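Local coordinates for protein Kiaa0380 (Homo sapiens, PDB 1HTJ) that probably links heterotrimeric G protein signalling to Rho GTPases, acting as a guanine nucleotide exchange factor that carries an RGS-like domain, at residues A[115-118]-A[119-122]. The protein carries 3 engineered substitutions. Numbering follows the deposited sequence.
Sequences EDAR and GVLC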
loop_
_atom_site.group_PDB
_atom_site.type_symbol
_atom_site.label_atom_id
_atom_site.label_comp_id
_atom_site.label_asym_id
_atom_site.label_seq_id
_atom_site.Cartn_x
_atom_site.Cartn_y
_atom_site.Cartn_z
ATOM N N GLU A 115 20.305 2.324 9.747
ATOM C CA GLU A 115 19.988 2.436 11.165
ATOM C C GLU A 115 18.508 2.134 11.362
ATOM O O GLU A 115 17.794 1.865 10.398
ATOM C CB GLU A 115 20.295 3.847 11.673
ATOM C CG GLU A 115 21.761 4.096 11.961
ATOM C CD GLU A 115 22.076 5.569 12.166
ATOM O OE1 GLU A 115 21.358 6.247 12.939
ATOM O OE2 GLU A 115 23.054 6.045 11.553
ATOM N N ASP A 116 18.051 2.188 12.610
ATOM C CA ASP A 116 16.656 1.911 12.927
ATOM C C ASP A 116 15.778 3.113 12.636
ATOM O O ASP A 116 15.807 4.106 13.365
ATOM C CB ASP A 116 16.513 1.524 14.395
ATOM C CG ASP A 116 15.068 1.325 14.801
ATOM O OD1 ASP A 116 14.385 0.503 14.155
ATOM O OD2 ASP A 116 14.615 1.987 15.761
ATOM N N ALA A 117 14.985 3.015 11.574
ATOM C CA ALA A 117 14.108 4.110 11.186
ATOM C C ALA A 117 12.636 3.827 11.482
ATOM O O ALA A 117 11.761 4.556 11.031
ATOM C CB ALA A 117 14.302 4.423 9.703
ATOM N N ARG A 118 12.363 2.776 12.246
ATOM C CA ARG A 118 10.988 2.432 12.583
ATOM C C ARG A 118 10.255 3.614 13.206
ATOM O O ARG A 118 9.086 3.858 12.908
ATOM C CB ARG A 118 10.957 1.242 13.538
ATOM C CG ARG A 118 11.607 0.007 12.963
ATOM C CD ARG A 118 11.300 -1.231 13.774
ATOM N NE ARG A 118 11.811 -2.425 13.100
ATOM C CZ ARG A 118 11.527 -3.681 13.455
ATOM N NH1 ARG A 118 10.724 -3.921 14.491
ATOM N NH2 ARG A 118 12.051 -4.699 12.773
ATOM N N GLY A 119 10.953 4.359 14.053
ATOM C CA GLY A 119 10.344 5.500 14.703
ATOM C C GLY A 119 9.977 6.605 13.740
ATOM O O GLY A 119 8.822 7.033 13.679
ATOM N N VAL A 120 10.968 7.077 12.989
ATOM C CA VAL A 120 10.748 8.137 12.027
ATOM C C VAL A 120 9.781 7.683 10.925
ATOM O O VAL A 120 8.934 8.458 10.490
ATOM C CB VAL A 120 12.084 8.606 11.406
ATOM C CG1 VAL A 120 12.937 9.269 12.462
ATOM C CG2 VAL A 120 12.831 7.434 10.822
ATOM N N LEU A 121 9.894 6.434 10.480
ATOM C CA LEU A 121 8.987 5.955 9.443
ATOM C C LEU A 121 7.559 5.998 9.962
ATOM O O LEU A 121 6.631 6.314 9.214
ATOM C CB LEU A 121 9.370 4.546 8.976
ATOM C CG LEU A 121 10.540 4.584 7.977
ATOM C CD1 LEU A 121 10.883 3.202 7.479
ATOM C CD2 LEU A 121 10.171 5.479 6.816
ATOM N N CYS A 122 7.390 5.703 11.250
ATOM C CA CYS A 122 6.077 5.744 11.884
ATOM C C CYS A 122 5.622 7.204 11.837
ATOM O O CYS A 122 4.455 7.505 11.579
ATOM C CB CYS A 122 6.185 5.269 13.332
ATOM S SG CYS A 122 4.644 4.655 14.042
HETATM O O HOH W 1 13.293 4.160 16.220
#
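Ala-117 O accepts a hydrogen bond from Leu-121 N at 2.7 Å, the first i to i+4 bond of helix 118-144, with Ala-117 at the N-cap position. The bond is close to straight (N-H...O angle 163°), and the amide approaches almost end-on to the carbonyl. One residue on, Cys-122 N donates to Arg-118 O at 3.0 Å, but more bent (144°) and with the amide lying above the carbonyl plane; Gln-70 NE2 supplies a second donor to the same oxygen.

Apolar contacts gather around the methyl of Ala-117. CG2 of Val-120 packs against Ala-117 CB at 3.5 Å and lies 3.1 Å from Ala-117 O. With chi1 at -66°, CG1 is turned anti to the carbonyl carbon, which leaves CG2 as the branch that meets Ala-117. Leu-121 CB lies 3.2 Å from Ala-117 O, and Leu-121 CG is a looser 4.1 Å from Ala-117 CB.

Alanine at the N-cap has no side-chain acceptor for the first-turn amides. A water links Asp-116 to the first turn: it donates to OD2 of Asp-116 at 2.6 Å and accepts a weak bond from Gly-119 N at 3.2 Å. The Asp-116 carboxylate, one residue before the N-cap, would probably interact favourably with the positive end of the helix dipole. Ala-117 and Val-120 pack the helix start on Leu-111 and Ile-107 of helix 101-112, while Leu-121 packs it on Phe-62 and Tyr-69 of helix 58-69, where Tyr-69 OH also hydrogen-bonds Ala-117 N. The start of helix 118-144 is thus tied to two neighbouring helices of the RGS-like domain.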